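Local coordinates for sensory box/GGDEF domain protein (Colwellia psychrerythraea, PDB 3LYX) that probably senses a signal through its PAS domain, the part held here, and passes it on to a GGDEF domain of the diguanylate cyclase type, at residues B[20-25]-B[99-104]; B[40-45]-B[53-58]; B[83-86]-B[90-93]. All coordinates share one frame; numbering follows the deposited sequence.

How the contacts relate
From the N terminus, strand 19-24 supplies the first half of contact 1, whose loop closes only at 99-104; contacts 2 and 3 are both nested inside it. Contact 2 closes a short loop, 40-45 with 53-58, where the end of helix 34-40 meets the segment before helix 61-75. Contact 3 follows in series and folds strand 78-85 back on strand 91-102 as a hairpin. Strand 91-102 continues to contact 1, on the opposite side of the chain's centre, about 23 Å between centres. Contact 2 touches both others: V21 CG2 lies 3.9 Å from Y40 CE2, and L55 O is 3.0 Å from L85 N, a probable hydrogen bond.

Contact 1 (B[20-25]-B[99-104]); sequences IVVTDL and VPIYGE
The one flat group touched here is the peptide carbonyl of T23, and CD1 of I101 comes to its oxygen end rather than over either face, with 4.1 Å between T23 O and I101 CD1. No ring takes part. The other touch is methyl to methyl: V22 CG1 also stands 4.1 Å from I101 CD1, so this single terminal methyl carries both contacts. The two side chains cross at about a right angle, and only their ends meet. I101 extends that far because CG1 sits between the backbone N and the carbonyl carbon (chi1 58°) while the chain beyond runs out nearly straight (chi2 165°). V22 in turn holds CG1 beside its own carbonyl carbon. The strands they belong to, 19-24 and 91-102, are not neighbours in the antiparallel PAS sheet; strand 108-117 runs between them, which explains the 8.6 Å between V22 CA and I101 CA. Backbone hydrogen bonds of V21 and T23 to G113 and A111, and of V99 to L112, join both to that middle strand, and I101 also packs on L112. The buried area is correspondingly small, 76 Å². On this side of the sheet the second subunit adds its own cover, with Q8 of that subunit against I101, whereas V21, pointing to the opposite side, packs on S36 and Y40 of helix 34-40.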
ATOM      1  N   ILE B  20      -1.001   6.929   0.753  1.00 25.64           N
ATOM      2  CA  ILE B  20      -2.427   6.820   1.024  1.00 26.72           C
ATOM      3  C   ILE B  20      -2.906   8.100   1.707  1.00 26.77           C
ATOM      4  O   ILE B  20      -2.297   8.559   2.675  1.00 26.35           O
ATOM      5  CB  ILE B  20      -2.744   5.638   1.977  1.00 26.19           C
ATOM      6  CG1 ILE B  20      -2.181   4.325   1.412  1.00 29.63           C
ATOM      7  CG2 ILE B  20      -4.254   5.515   2.172  1.00 25.10           C
ATOM      8  CD1 ILE B  20      -2.735   3.961   0.057  1.00 34.14           C
ATOM      9  N   VAL B  21      -3.986   8.683   1.196  1.00 26.74           N
ATOM     10  CA  VAL B  21      -4.555   9.886   1.795  1.00 25.81           C
ATOM     11  C   VAL B  21      -6.052   9.666   1.911  1.00 25.22           C
ATOM     12  O   VAL B  21      -6.757   9.567   0.901  1.00 24.28           O
ATOM     13  CB  VAL B  21      -4.301  11.145   0.938  1.00 25.56           C
ATOM     14  CG1 VAL B  21      -4.881  12.380   1.630  1.00 28.69           C
ATOM     15  CG2 VAL B  21      -2.812  11.324   0.710  1.00 28.61           C
ATOM     16  N   VAL B  22      -6.525   9.572   3.148  1.00 23.94           N
ATOM     17  CA  VAL B  22      -7.937   9.362   3.423  1.00 24.83           C
ATOM     18  C   VAL B  22      -8.566  10.701   3.812  1.00 25.89           C
ATOM     19  O   VAL B  22      -8.036  11.397   4.673  1.00 23.64           O
ATOM     20  CB  VAL B  22      -8.110   8.366   4.573  1.00 24.60           C
ATOM     21  CG1 VAL B  22      -9.580   8.045   4.769  1.00 25.32           C
ATOM     22  CG2 VAL B  22      -7.303   7.099   4.284  1.00 25.87           C
ATOM     23  N   THR B  23      -9.689  11.052   3.182  1.00 24.91           N
ATOM     24  CA  THR B  23     -10.372  12.321   3.460  1.00 26.00           C
ATOM     25  C   THR B  23     -11.834  12.157   3.848  1.00 27.25           C
ATOM     26  O   THR B  23     -12.426  11.094   3.640  1.00 26.61           O
ATOM     27  CB  THR B  23     -10.349  13.258   2.229  1.00 25.10           C
ATOM     28  OG1 THR B  23     -10.938  12.582   1.113  1.00 22.92           O
ATOM     29  CG2 THR B  23      -8.927  13.672   1.879  1.00 24.36           C
ATOM     30  N   ASP B  24     -12.419  13.214   4.411  1.00 29.26           N
ATOM     31  CA  ASP B  24     -13.826  13.164   4.780  1.00 29.84           C
ATOM     32  C   ASP B  24     -14.641  13.674   3.606  1.00 30.66           C
ATOM     33  O   ASP B  24     -14.088  13.987   2.551  1.00 27.08           O
ATOM     34  CB  ASP B  24     -14.135  13.991   6.044  1.00 30.27           C
ATOM     35  CG  ASP B  24     -13.798  15.478   5.897  1.00 32.90           C
ATOM     36  OD1 ASP B  24     -13.742  15.998   4.759  1.00 32.00           O
ATOM     37  OD2 ASP B  24     -13.604  16.131   6.945  1.00 30.39           O
ATOM     38  N   LEU B  25     -15.955  13.745   3.787  1.00 31.93           N
ATOM     39  CA  LEU B  25     -16.850  14.200   2.735  1.00 33.34           C
ATOM     40  C   LEU B  25     -16.507  15.570   2.205  1.00 33.55           C
ATOM     41  O   LEU B  25     -16.899  15.918   1.093  1.00 34.49           O
ATOM     42  CB  LEU B  25     -18.290  14.222   3.231  1.00 34.12           C
ATOM     43  CG  LEU B  25     -18.965  12.866   3.393  1.00 35.62           C
ATOM     44  CD1 LEU B  25     -20.410  13.080   3.841  1.00 33.62           C
ATOM     45  CD2 LEU B  25     -18.915  12.113   2.065  1.00 31.35           C
ATOM     46  N   VAL B  99     -11.425   6.588  -4.553  1.00 25.84           N
ATOM     47  CA  VAL B  99     -12.664   5.828  -4.446  1.00 25.36           C
ATOM     48  C   VAL B  99     -13.338   6.247  -3.148  1.00 25.71           C
ATOM     49  O   VAL B  99     -12.674   6.673  -2.203  1.00 22.49           O
ATOM     50  CB  VAL B  99     -12.433   4.287  -4.453  1.00 25.52           C
ATOM     51  CG1 VAL B  99     -11.719   3.886  -5.739  1.00 28.16           C
ATOM     52  CG2 VAL B  99     -11.633   3.845  -3.230  1.00 23.61           C
ATOM     53  N   PRO B 100     -14.671   6.140  -3.086  1.00 25.95           N
ATOM     54  CA  PRO B 100     -15.398   6.529  -1.879  1.00 25.44           C
ATOM     55  C   PRO B 100     -15.251   5.530  -0.744  1.00 26.30           C
ATOM     56  O   PRO B 100     -15.104   4.327  -0.981  1.00 23.02           O
ATOM     57  CB  PRO B 100     -16.837   6.629  -2.373  1.00 25.73           C
ATOM     58  CG  PRO B 100     -16.909   5.543  -3.380  1.00 26.68           C
ATOM     59  CD  PRO B 100     -15.597   5.681  -4.138  1.00 26.21           C
ATOM     60  N   ILE B 101     -15.241   6.027   0.491  1.00 24.50           N
ATOM     61  CA  ILE B 101     -15.176   5.120   1.626  1.00 25.57           C
ATOM     62  C   ILE B 101     -16.553   5.201   2.242  1.00 26.46           C
ATOM     63  O   ILE B 101     -17.239   6.212   2.100  1.00 27.42           O
ATOM     64  CB  ILE B 101     -14.097   5.508   2.662  1.00 26.39           C
ATOM     65  CG1 ILE B 101     -14.338   6.920   3.184  1.00 23.77           C
ATOM     66  CG2 ILE B 101     -12.718   5.361   2.028  1.00 28.27           C
ATOM     67  CD1 ILE B 101     -13.548   7.220   4.440  1.00 23.89           C
ATOM     68  N   TYR B 102     -16.962   4.133   2.909  1.00 28.00           N
ATOM     69  CA  TYR B 102     -18.287   4.069   3.505  1.00 30.58           C
ATOM     70  C   TYR B 102     -18.282   3.791   4.998  1.00 31.52           C
ATOM     71  O   TYR B 102     -17.393   3.118   5.516  1.00 30.88           O
ATOM     72  CB  TYR B 102     -19.098   2.989   2.789  1.00 31.96           C
ATOM     73  CG  TYR B 102     -19.395   3.340   1.360  1.00 35.40           C
ATOM     74  CD1 TYR B 102     -20.636   3.848   0.999  1.00 34.98           C
ATOM     75  CD2 TYR B 102     -18.410   3.225   0.373  1.00 36.76           C
ATOM     76  CE1 TYR B 102     -20.900   4.236  -0.310  1.00 37.56           C
ATOM     77  CE2 TYR B 102     -18.661   3.616  -0.941  1.00 38.98           C
ATOM     78  CZ  TYR B 102     -19.907   4.119  -1.272  1.00 37.98           C
ATOM     79  OH  TYR B 102     -20.163   4.510  -2.563  1.00 40.69           O
ATOM     80  N   GLY B 103     -19.296   4.315   5.678  1.00 33.64           N
ATOM     81  CA  GLY B 103     -19.420   4.115   7.107  1.00 35.62           C
ATOM     82  C   GLY B 103     -20.005   2.749   7.414  1.00 38.82           C
ATOM     83  O   GLY B 103     -19.812   1.792   6.665  1.00 39.10           O
ATOM     84  N   GLU B 104     -20.738   2.653   8.513  1.00 40.57           N
ATOM     85  CA  GLU B 104     -21.331   1.385   8.907  1.00 43.22           C
ATOM     86  C   GLU B 104     -22.764   1.264   8.386  1.00 41.62           C
ATOM     87  O   GLU B 104     -23.388   0.208   8.498  1.00 42.92           O
ATOM     88  CB  GLU B 104     -21.304   1.265  10.436  1.00 44.70           C
ATOM     89  CG  GLU B 104     -19.933   1.579  11.068  1.00 48.69           C
ATOM     90  CD  GLU B 104     -18.869   0.529  10.757  1.00 49.78           C
ATOM     91  OE1 GLU B 104     -19.085  -0.656  11.108  1.00 50.19           O
ATOM     92  OE2 GLU B 104     -17.818   0.888  10.168  1.00 48.11           O
TER

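Contact 2 (B[40-45]-B[53-58]); sequences YGYSKE and NMLHVP
L55 meets two tyrosines, Y40 and Y42, and M54 packs on the second. The first interaction is CH-pi: L55 CD1 stands almost squarely over the Y40 ring, 3.9 Å from its centroid and 6° off the normal. Plain apolar contact adds to this, since the other branch of the leucine, CD2, reaches both rings, 3.8 Å from Y40 CD1 and 3.7 Å from Y42 CE2. With an alanine in place of Y40, L55 CD1 would lose the ring face under it and the leucine would probably be freer to turn. M54 makes a Met-aromatic contact: its SD lies above the Y42 ring, 4.6 Å from the centroid and displaced toward the rim, and the chain bends at chi3 (-80°) to bring CE within 3.4 Å of Y42 OH. The polar link runs through one water in the plane of the Y42 ring, which accepts from Y42 OH at 2.6 Å and donates to M54 O at 2.8 Å. Y40 also packs on W32, M84 and I94. The contact thus belongs to the helical side of the PAS fold, where the helices and connecting loops lie against the antiparallel sheet.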
ATOM      1  N   TYR B  40       4.607  13.759  -0.510  1.00 27.69           N
ATOM      2  CA  TYR B  40       4.195  15.152  -0.403  1.00 28.56           C
ATOM      3  C   TYR B  40       5.078  16.043   0.461  1.00 31.14           C
ATOM      4  O   TYR B  40       5.094  17.269   0.276  1.00 31.86           O
ATOM      5  CB  TYR B  40       2.752  15.212   0.106  1.00 26.75           C
ATOM      6  CG  TYR B  40       1.745  14.583  -0.836  1.00 26.11           C
ATOM      7  CD1 TYR B  40       1.439  15.177  -2.058  1.00 25.30           C
ATOM      8  CD2 TYR B  40       1.108  13.376  -0.510  1.00 23.40           C
ATOM      9  CE1 TYR B  40       0.519  14.578  -2.946  1.00 22.69           C
ATOM     10  CE2 TYR B  40       0.195  12.777  -1.377  1.00 20.99           C
ATOM     11  CZ  TYR B  40      -0.093  13.384  -2.593  1.00 22.87           C
ATOM     12  OH  TYR B  40      -0.992  12.797  -3.458  1.00 22.55           O
ATOM     13  N   GLY B  41       5.795  15.441   1.409  1.00 31.86           N
ATOM     14  CA  GLY B  41       6.677  16.214   2.266  1.00 31.58           C
ATOM     15  C   GLY B  41       6.169  16.482   3.669  1.00 32.23           C
ATOM     16  O   GLY B  41       6.959  16.787   4.556  1.00 33.34           O
ATOM     17  N   TYR B  42       4.860  16.368   3.879  1.00 30.75           N
ATOM     18  CA  TYR B  42       4.246  16.620   5.187  1.00 30.58           C
ATOM     19  C   TYR B  42       4.152  15.358   6.039  1.00 30.08           C
ATOM     20  O   TYR B  42       3.940  14.268   5.508  1.00 31.69           O
ATOM     21  CB  TYR B  42       2.827  17.153   5.011  1.00 29.86           C
ATOM     22  CG  TYR B  42       2.694  18.377   4.137  1.00 31.61           C
ATOM     23  CD1 TYR B  42       2.823  19.662   4.677  1.00 33.79           C
ATOM     24  CD2 TYR B  42       2.387  18.254   2.780  1.00 29.50           C
ATOM     25  CE1 TYR B  42       2.638  20.794   3.887  1.00 32.21           C
ATOM     26  CE2 TYR B  42       2.203  19.374   1.984  1.00 31.83           C
ATOM     27  CZ  TYR B  42       2.325  20.641   2.546  1.00 32.39           C
ATOM     28  OH  TYR B  42       2.108  21.751   1.772  1.00 31.22           O
ATOM     29  N   SER B  43       4.296  15.514   7.356  1.00 28.24           N
ATOM     30  CA  SER B  43       4.197  14.390   8.292  1.00 27.78           C
ATOM     31  C   SER B  43       2.727  14.298   8.714  1.00 28.52           C
ATOM     32  O   SER B  43       1.953  15.201   8.410  1.00 30.43           O
ATOM     33  CB  SER B  43       5.084  14.634   9.524  1.00 27.41           C
ATOM     34  OG  SER B  43       4.660  15.774  10.264  1.00 24.85           O
ATOM     35  N   LYS B  44       2.340  13.231   9.408  1.00 28.47           N
ATOM     36  CA  LYS B  44       0.949  13.069   9.839  1.00 29.96           C
ATOM     37  C   LYS B  44       0.435  14.284  10.616  1.00 30.94           C
ATOM     38  O   LYS B  44      -0.696  14.731  10.408  1.00 26.93           O
ATOM     39  CB  LYS B  44       0.779  11.813  10.706  1.00 34.96           C
ATOM     40  CG  LYS B  44       1.212  10.510  10.053  1.00 40.24           C
ATOM     41  CD  LYS B  44       0.677   9.301  10.826  1.00 45.66           C
ATOM     42  CE  LYS B  44       1.095   7.965  10.188  1.00 46.04           C
ATOM     43  NZ  LYS B  44       2.557   7.713  10.350  1.00 46.65           N
ATOM     44  N   GLU B  45       1.271  14.815  11.508  1.00 31.83           N
ATOM     45  CA  GLU B  45       0.900  15.978  12.313  1.00 31.58           C
ATOM     46  C   GLU B  45       0.590  17.196  11.452  1.00 30.56           C
ATOM     47  O   GLU B  45      -0.257  18.009  11.803  1.00 30.85           O
ATOM     48  CB  GLU B  45       2.029  16.357  13.278  1.00 34.40           C
ATOM     49  CG  GLU B  45       2.353  15.332  14.348  1.00 38.38           C
ATOM     50  CD  GLU B  45       3.066  14.124  13.790  1.00 40.83           C
ATOM     51  OE1 GLU B  45       3.986  14.310  12.965  1.00 41.51           O
ATOM     52  OE2 GLU B  45       2.711  12.992  14.182  1.00 44.17           O
ATOM     53  N   ASN B  53      -6.841  19.912  -0.646  1.00 24.74           N
ATOM     54  CA  ASN B  53      -6.430  20.755  -1.765  1.00 26.48           C
ATOM     55  C   ASN B  53      -5.119  21.498  -1.503  1.00 27.31           C
ATOM     56  O   ASN B  53      -4.588  22.148  -2.398  1.00 27.13           O
ATOM     57  CB  ASN B  53      -7.532  21.752  -2.184  1.00 28.96           C
ATOM     58  CG  ASN B  53      -7.907  22.735  -1.091  1.00 30.35           C
ATOM     59  OD1 ASN B  53      -7.053  23.234  -0.360  1.00 30.54           O
ATOM     60  ND2 ASN B  53      -9.198  23.040  -0.997  1.00 33.40           N
ATOM     61  N   MET B  54      -4.591  21.395  -0.285  1.00 27.76           N
ATOM     62  CA  MET B  54      -3.322  22.049   0.011  1.00 28.67           C
ATOM     63  C   MET B  54      -2.223  21.306  -0.769  1.00 28.28           C
ATOM     64  O   MET B  54      -1.113  21.819  -0.935  1.00 27.97           O
ATOM     65  CB  MET B  54      -3.048  22.056   1.533  1.00 28.26           C
ATOM     66  CG  MET B  54      -2.099  20.998   2.082  1.00 29.35           C
ATOM     67  SD  MET B  54      -1.729  21.207   3.881  1.00 28.46           S
ATOM     68  CE  MET B  54      -0.548  22.425   3.792  1.00 27.93           C
ATOM     69  N   LEU B  55      -2.559  20.120  -1.285  1.00 27.85           N
ATOM     70  CA  LEU B  55      -1.618  19.298  -2.062  1.00 28.61           C
ATOM     71  C   LEU B  55      -1.688  19.576  -3.571  1.00 28.91           C
ATOM     72  O   LEU B  55      -0.871  19.068  -4.348  1.00 25.77           O
ATOM     73  CB  LEU B  55      -1.886  17.808  -1.827  1.00 28.27           C
ATOM     74  CG  LEU B  55      -1.904  17.294  -0.386  1.00 25.97           C
ATOM     75  CD1 LEU B  55      -2.297  15.829  -0.394  1.00 25.91           C
ATOM     76  CD2 LEU B  55      -0.534  17.490   0.272  1.00 25.74           C
ATOM     77  N   HIS B  56      -2.673  20.374  -3.973  1.00 29.06           N
ATOM     78  CA  HIS B  56      -2.865  20.737  -5.377  1.00 31.53           C
ATOM     79  C   HIS B  56      -2.115  22.016  -5.704  1.00 32.69           C
ATOM     80  O   HIS B  56      -1.757  22.798  -4.813  1.00 31.43           O
ATOM     81  CB  HIS B  56      -4.344  21.007  -5.670  1.00 30.23           C
ATOM     82  CG  HIS B  56      -5.234  19.821  -5.491  1.00 26.89           C
ATOM     83  ND1 HIS B  56      -6.591  19.942  -5.283  1.00 23.30           N
ATOM     84  CD2 HIS B  56      -4.970  18.493  -5.508  1.00 25.96           C
ATOM     85  CE1 HIS B  56      -7.125  18.738  -5.177  1.00 25.54           C
ATOM     86  NE2 HIS B  56      -6.163  17.842  -5.309  1.00 24.38           N
ATOM     87  N   VAL B  57      -1.883  22.230  -6.993  1.00 34.18           N
ATOM     88  CA  VAL B  57      -1.248  23.452  -7.446  1.00 34.56           C
ATOM     89  C   VAL B  57      -2.459  24.375  -7.539  1.00 34.95           C
ATOM     90  O   VAL B  57      -3.429  24.063  -8.230  1.00 33.84           O
ATOM     91  CB  VAL B  57      -0.611  23.276  -8.828  1.00 34.51           C
ATOM     92  CG1 VAL B  57       0.032  24.584  -9.277  1.00 34.91           C
ATOM     93  CG2 VAL B  57       0.420  22.167  -8.766  1.00 35.73           C
ATOM     94  N   PRO B  58      -2.425  25.515  -6.832  1.00 36.48           N
ATOM     95  CA  PRO B  58      -3.522  26.489  -6.814  1.00 37.73           C
ATOM     96  C   PRO B  58      -4.531  26.452  -7.959  1.00 38.51           C
ATOM     97  O   PRO B  58      -5.737  26.376  -7.724  1.00 40.05           O
ATOM     98  CB  PRO B  58      -2.784  27.815  -6.714  1.00 39.36           C
ATOM     99  CG  PRO B  58      -1.688  27.462  -5.752  1.00 36.37           C
ATOM    100  CD  PRO B  58      -1.197  26.118  -6.283  1.00 36.59           C
TER
HETATM  101  O   HOH W   1       1.672  21.425  -0.742  1.00 41.06           O

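Contact 3 (B[83-86]-B[90-93]); sequences RMLH and HIGW
R83 lies across the indole of W93, with CG over one face of the six-membered ring, 3.5 Å from its centroid and 17° off the normal, a CH-pi contact. The guanidinium does not stack: its plane is turned 38° from the ring, and the chain bends at chi3, past I91 CG2 at 4.0 Å from R83 CD, to bring NH2 to a salt bridge with D60. On the same face of the hairpin L85 and I91 meet obliquely through their CD1 methyls, 3.8 Å apart, and P58 packs on L85 and V57 on I91. M84 points to the other face, against L39 and Y40, opposite G92, which has no side chain to place beside it. At the turn end the imidazoles of H86 and H90 lie nearly parallel, 22° between planes, but offset, with little of one ring lying over the other, and it is H86 CB that sits over the H90 ring, 3.3 Å from H90 CE1. The antiparallel backbone pairing of M84 with G92 is extended by a hydrogen bond from H86 N to H90 O, 2.9 Å. D88, within the turn, takes both rings: its N bonds to H86 ND1 and its OD1 to H90 ND1. H86 ND1 therefore probably acts as an acceptor and carries no proton, while the nearby carboxylate would tend to favour a proton on H90 ND1.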
ATOM      1  N   ARG B  83      -1.062  17.234 -11.368  1.00 29.85           N
ATOM      2  CA  ARG B  83       0.104  17.893 -10.804  1.00 32.46           C
ATOM      3  C   ARG B  83       0.046  17.762  -9.287  1.00 32.91           C
ATOM      4  O   ARG B  83      -1.019  17.552  -8.701  1.00 31.60           O
ATOM      5  CB  ARG B  83       0.161  19.371 -11.203  1.00 33.45           C
ATOM      6  CG  ARG B  83       0.623  19.603 -12.638  1.00 33.77           C
ATOM      7  CD  ARG B  83       0.899  21.072 -12.907  1.00 35.63           C
ATOM      8  NE  ARG B  83      -0.280  21.892 -12.656  1.00 36.87           N
ATOM      9  CZ  ARG B  83      -0.310  23.216 -12.768  1.00 39.58           C
ATOM     10  NH1 ARG B  83       0.780  23.880 -13.128  1.00 39.27           N
ATOM     11  NH2 ARG B  83      -1.436  23.878 -12.519  1.00 39.58           N
ATOM     12  N   MET B  84       1.205  17.897  -8.663  1.00 32.71           N
ATOM     13  CA  MET B  84       1.337  17.770  -7.225  1.00 33.47           C
ATOM     14  C   MET B  84       2.173  18.949  -6.718  1.00 34.92           C
ATOM     15  O   MET B  84       3.128  19.366  -7.377  1.00 35.76           O
ATOM     16  CB  MET B  84       2.039  16.440  -6.936  1.00 34.36           C
ATOM     17  CG  MET B  84       2.325  16.137  -5.495  1.00 34.46           C
ATOM     18  SD  MET B  84       3.747  15.039  -5.377  1.00 31.89           S
ATOM     19  CE  MET B  84       4.968  16.235  -4.812  1.00 35.42           C
ATOM     20  N   LEU B  85       1.796  19.499  -5.569  1.00 35.20           N
ATOM     21  CA  LEU B  85       2.535  20.610  -4.977  1.00 33.96           C
ATOM     22  C   LEU B  85       3.169  20.108  -3.685  1.00 33.15           C
ATOM     23  O   LEU B  85       2.472  19.829  -2.702  1.00 31.98           O
ATOM     24  CB  LEU B  85       1.604  21.791  -4.683  1.00 33.28           C
ATOM     25  CG  LEU B  85       2.257  22.975  -3.951  1.00 34.29           C
ATOM     26  CD1 LEU B  85       3.420  23.514  -4.770  1.00 31.07           C
ATOM     27  CD2 LEU B  85       1.231  24.068  -3.690  1.00 32.72           C
ATOM     28  N   HIS B  86       4.493  19.974  -3.702  1.00 33.09           N
ATOM     29  CA  HIS B  86       5.232  19.479  -2.547  1.00 33.39           C
ATOM     30  C   HIS B  86       5.314  20.539  -1.461  1.00 34.17           C
ATOM     31  O   HIS B  86       5.153  21.724  -1.729  1.00 34.45           O
ATOM     32  CB  HIS B  86       6.644  19.050  -2.970  1.00 34.90           C
ATOM     33  CG  HIS B  86       7.404  18.322  -1.901  1.00 36.11           C
ATOM     34  ND1 HIS B  86       8.004  18.967  -0.840  1.00 35.49           N
ATOM     35  CD2 HIS B  86       7.647  17.001  -1.723  1.00 37.36           C
ATOM     36  CE1 HIS B  86       8.586  18.075  -0.057  1.00 37.53           C
ATOM     37  NE2 HIS B  86       8.384  16.874  -0.570  1.00 36.43           N
ATOM     38  N   HIS B  90       8.090  22.725  -4.640  1.00 44.37           N
ATOM     39  CA  HIS B  90       8.245  22.323  -6.035  1.00 44.36           C
ATOM     40  C   HIS B  90       6.997  21.617  -6.554  1.00 44.21           C
ATOM     41  O   HIS B  90       6.164  21.143  -5.781  1.00 44.04           O
ATOM     42  CB  HIS B  90       9.491  21.443  -6.235  1.00 46.46           C
ATOM     43  CG  HIS B  90       9.278  19.991  -5.941  1.00 47.00           C
ATOM     44  ND1 HIS B  90       9.545  19.430  -4.710  1.00 47.73           N
ATOM     45  CD2 HIS B  90       8.835  18.979  -6.726  1.00 47.96           C
ATOM     46  CE1 HIS B  90       9.277  18.136  -4.751  1.00 48.28           C
ATOM     47  NE2 HIS B  90       8.845  17.837  -5.963  1.00 48.48           N
ATOM     48  N   ILE B  91       6.864  21.568  -7.874  1.00 43.49           N
ATOM     49  CA  ILE B  91       5.716  20.930  -8.504  1.00 44.24           C
ATOM     50  C   ILE B  91       6.134  19.640  -9.196  1.00 44.11           C
ATOM     51  O   ILE B  91       7.258  19.520  -9.682  1.00 44.70           O
ATOM     52  CB  ILE B  91       5.060  21.869  -9.551  1.00 45.29           C
ATOM     53  CG1 ILE B  91       4.365  23.045  -8.854  1.00 44.79           C
ATOM     54  CG2 ILE B  91       4.038  21.101 -10.369  1.00 44.76           C
ATOM     55  CD1 ILE B  91       5.290  23.950  -8.067  1.00 48.72           C
ATOM     56  N   GLY B  92       5.224  18.674  -9.236  1.00 44.10           N
ATOM     57  CA  GLY B  92       5.515  17.408  -9.879  1.00 41.17           C
ATOM     58  C   GLY B  92       4.236  16.758 -10.359  1.00 39.65           C
ATOM     59  O   GLY B  92       3.163  17.336 -10.219  1.00 39.91           O
ATOM     60  N   TRP B  93       4.342  15.571 -10.949  1.00 38.61           N
ATOM     61  CA  TRP B  93       3.159  14.858 -11.420  1.00 37.11           C
ATOM     62  C   TRP B  93       3.052  13.530 -10.693  1.00 35.82           C
ATOM     63  O   TRP B  93       4.061  12.922 -10.341  1.00 37.11           O
ATOM     64  CB  TRP B  93       3.217  14.605 -12.931  1.00 38.65           C
ATOM     65  CG  TRP B  93       3.062  15.831 -13.767  1.00 38.34           C
ATOM     66  CD1 TRP B  93       4.029  16.741 -14.081  1.00 39.71           C
ATOM     67  CD2 TRP B  93       1.854  16.304 -14.372  1.00 39.86           C
ATOM     68  NE1 TRP B  93       3.500  17.752 -14.845  1.00 39.79           N
ATOM     69  CE2 TRP B  93       2.165  17.511 -15.037  1.00 38.82           C
ATOM     70  CE3 TRP B  93       0.537  15.827 -14.416  1.00 38.22           C
ATOM     71  CZ2 TRP B  93       1.207  18.249 -15.736  1.00 39.03           C
ATOM     72  CZ3 TRP B  93      -0.415  16.560 -15.111  1.00 38.56           C
ATOM     73  CH2 TRP B  93      -0.075  17.758 -15.761  1.00 39.11           C
TER